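Local atomic coordinates of rhino (Drosophila simulans, PDB entry 5XYW), a protein that probably serves as a heterochromatin protein 1-like chromatin factor of the piRNA pathway, with a chromo shadow domain that pairs with itself and binds a partner protein. Residues 30-35 and 46-51. Residues are numbered along the deposited sequence; the frame is centred on the assembly and turned at random.
Sequences LFVTWK and KYIREA
Ile48 CD1 reaches Val32 and Trp34 because CG1 of Ile48 lies anti to the backbone N (chi1 -162°), while chi2 near +87° turns CD1 along the strand toward the indole. Ile48 CG2, set between the backbone N and the carbonyl carbon, faces Leu30 instead. The two ends of the side chain thus have different partners. The branch methyl CG2 meets the tip of Leu30, with CG2 of Ile48 3.5 Å from CD1 of Leu30. Ile48 CG2 is also 4.0 Å from Leu30 CG, so the leucine is met at its branch point as well as at one methyl. The other end, Ile48 CD1, sits 4.2 Å from Val32 CG1. Ile48 CD1 approaches the six-membered ring of Trp34 obliquely, 4.1 Å from Trp34 CH2.

Trp34 has CG anti to its carbonyl carbon, and the indole comes back over Val32. Val32 CG2 sits over one face of the Trp34 indole, 3.5 Å from its plane and displaced from the centre. Val32 therefore presents one methyl to the indole and the other to Ile48. The indole NE1 makes a weak hydrogen bond to Asp41 OD2, which links the ring to strand 40-44.

All four touching residues are buried, and the joining is wholly apolar. The axes of strand 30-34 and helix 46-51 approach to 10.1 Å at an angle of 53°. A single helix residue bridges this gap to three strand residues. Helix 53-61 extends the core through Phe60 on Leu30 and Val56 on Ile48. Arg49, the next helix residue, makes a cation-pi contact with Phe59 of the second subunit.

Here the middle strand of a three-stranded antiparallel sheet packs against the short helix that follows its last strand, an arrangement characteristic of the hydrophobic core of the chromo shadow domain.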
loop_
_atom_site.group_PDB
_atom_site.type_symbol
_atom_site.label_atom_id
_atom_site.label_comp_id
_atom_site.label_asym_id
_atom_site.label_seq_id
_atom_site.Cartn_x
_atom_site.Cartn_y
_atom_site.Cartn_z
ATOM N N LEU A 30 5.467 0.819 -2.358
ATOM C CA LEU A 30 5.987 -0.266 -3.153
ATOM C C LEU A 30 7.473 -0.156 -3.113
ATOM O O LEU A 30 8.035 0.926 -3.260
ATOM C CB LEU A 30 5.485 -0.231 -4.608
ATOM C CG LEU A 30 3.979 -0.209 -4.884
ATOM C CD1 LEU A 30 3.753 -0.609 -6.304
ATOM C CD2 LEU A 30 3.179 -1.105 -3.940
ATOM N N PHE A 31 8.098 -1.300 -2.909
ATOM C CA PHE A 31 9.526 -1.407 -2.921
ATOM C C PHE A 31 9.955 -1.999 -4.251
ATOM O O PHE A 31 9.743 -3.200 -4.532
ATOM C CB PHE A 31 9.966 -2.223 -1.718
ATOM C CG PHE A 31 9.392 -1.699 -0.438
ATOM C CD1 PHE A 31 9.912 -0.536 0.145
ATOM C CD2 PHE A 31 8.293 -2.308 0.148
ATOM C CE1 PHE A 31 9.372 -0.015 1.316
ATOM C CE2 PHE A 31 7.749 -1.791 1.331
ATOM C CZ PHE A 31 8.295 -0.638 1.913
ATOM N N VAL A 32 10.518 -1.105 -5.064
ATOM C CA VAL A 32 10.839 -1.355 -6.453
ATOM C C VAL A 32 12.316 -1.172 -6.779
ATOM O O VAL A 32 13.005 -0.352 -6.173
ATOM C CB VAL A 32 10.055 -0.412 -7.386
ATOM C CG1 VAL A 32 8.555 -0.538 -7.171
ATOM C CG2 VAL A 32 10.514 1.011 -7.193
ATOM N N THR A 33 12.791 -1.932 -7.763
ATOM C CA THR A 33 14.108 -1.686 -8.341
ATOM C C THR A 33 13.958 -0.981 -9.675
ATOM O O THR A 33 12.878 -1.011 -10.283
ATOM C CB THR A 33 14.912 -2.973 -8.535
ATOM O OG1 THR A 33 14.197 -3.869 -9.402
ATOM C CG2 THR A 33 15.156 -3.630 -7.203
ATOM N N TRP A 34 15.039 -0.339 -10.115
ATOM C CA TRP A 34 15.079 0.319 -11.421
ATOM C C TRP A 34 16.116 -0.344 -12.338
ATOM O O TRP A 34 17.006 -1.055 -11.865
ATOM C CB TRP A 34 15.377 1.811 -11.247
ATOM C CG TRP A 34 14.448 2.473 -10.275
ATOM C CD1 TRP A 34 14.675 2.707 -8.954
ATOM C CD2 TRP A 34 13.133 2.974 -10.551
ATOM N NE1 TRP A 34 13.587 3.323 -8.390
ATOM C CE2 TRP A 34 12.627 3.495 -9.350
ATOM C CE3 TRP A 34 12.338 3.024 -11.702
ATOM C CZ2 TRP A 34 11.358 4.060 -9.260
ATOM C CZ3 TRP A 34 11.079 3.593 -11.611
ATOM C CH2 TRP A 34 10.602 4.102 -10.399
ATOM N N LYS A 35 15.997 -0.112 -13.645
ATOM C CA LYS A 35 16.850 -0.795 -14.632
ATOM C C LYS A 35 18.276 -0.265 -14.669
ATOM O O LYS A 35 18.527 0.873 -15.090
ATOM C CB LYS A 35 16.239 -0.704 -16.025
ATOM C CG LYS A 35 15.342 -1.887 -16.366
ATOM C CD LYS A 35 14.557 -1.667 -17.662
ATOM C CE LYS A 35 13.527 -2.761 -17.879
ATOM N NZ LYS A 35 12.454 -2.282 -18.786
ATOM N N LYS A 46 0.576 5.593 -5.285
ATOM C CA LYS A 46 -0.090 6.508 -6.198
ATOM C C LYS A 46 0.819 6.941 -7.344
ATOM O O LYS A 46 0.440 6.897 -8.524
ATOM C CB LYS A 46 -0.591 7.713 -5.408
ATOM C CG LYS A 46 -1.178 7.309 -4.045
ATOM C CD LYS A 46 -1.709 8.495 -3.242
ATOM C CE LYS A 46 -2.491 8.020 -2.012
ATOM N NZ LYS A 46 -2.852 9.128 -1.069
ATOM N N TYR A 47 2.033 7.339 -6.996
ATOM C CA TYR A 47 3.009 7.769 -7.991
ATOM C C TYR A 47 3.272 6.661 -9.006
ATOM O O TYR A 47 3.100 6.837 -10.215
ATOM C CB TYR A 47 4.333 8.170 -7.326
ATOM C CG TYR A 47 4.295 9.374 -6.406
ATOM C CD1 TYR A 47 3.107 9.821 -5.841
ATOM C CD2 TYR A 47 5.462 10.068 -6.103
ATOM C CE1 TYR A 47 3.080 10.920 -4.993
ATOM C CE2 TYR A 47 5.444 11.170 -5.258
ATOM C CZ TYR A 47 4.246 11.590 -4.703
ATOM O OH TYR A 47 4.209 12.684 -3.857
ATOM N N ILE A 48 3.691 5.515 -8.489
ATOM C CA ILE A 48 4.091 4.399 -9.323
ATOM C C ILE A 48 2.911 3.942 -10.190
ATOM O O ILE A 48 3.079 3.566 -11.340
ATOM C CB ILE A 48 4.632 3.241 -8.443
ATOM C CG1 ILE A 48 5.451 2.246 -9.256
ATOM C CG2 ILE A 48 3.524 2.556 -7.677
ATOM C CD1 ILE A 48 6.895 2.645 -9.374
ATOM N N ARG A 49 1.710 4.043 -9.636
ATOM C CA ARG A 49 0.518 3.500 -10.262
ATOM C C ARG A 49 0.027 4.414 -11.351
ATOM O O ARG A 49 -0.655 3.973 -12.255
ATOM C CB ARG A 49 -0.597 3.292 -9.236
ATOM C CG ARG A 49 -1.370 4.556 -8.957
ATOM C CD ARG A 49 -2.498 4.373 -7.982
ATOM N NE ARG A 49 -3.629 5.191 -8.399
ATOM C CZ ARG A 49 -4.692 5.428 -7.648
ATOM N NH1 ARG A 49 -4.756 4.911 -6.435
ATOM N NH2 ARG A 49 -5.683 6.180 -8.106
ATOM N N GLU A 50 0.332 5.698 -11.267
ATOM C CA GLU A 50 0.043 6.523 -12.426
ATOM C C GLU A 50 1.122 6.266 -13.465
ATOM O O GLU A 50 0.829 6.028 -14.627
ATOM C CB GLU A 50 -0.034 8.002 -12.059
ATOM C CG GLU A 50 -1.311 8.392 -11.326
ATOM C CD GLU A 50 -1.223 9.780 -10.709
ATOM O OE1 GLU A 50 -0.131 10.390 -10.756
ATOM O OE2 GLU A 50 -2.245 10.260 -10.175
ATOM N N ALA A 51 2.374 6.271 -13.028
ATOM C CA ALA A 51 3.495 6.107 -13.946
ATOM C C ALA A 51 3.467 4.774 -14.722
ATOM O O ALA A 51 3.518 4.771 -15.949
ATOM C CB ALA A 51 4.799 6.251 -13.178
#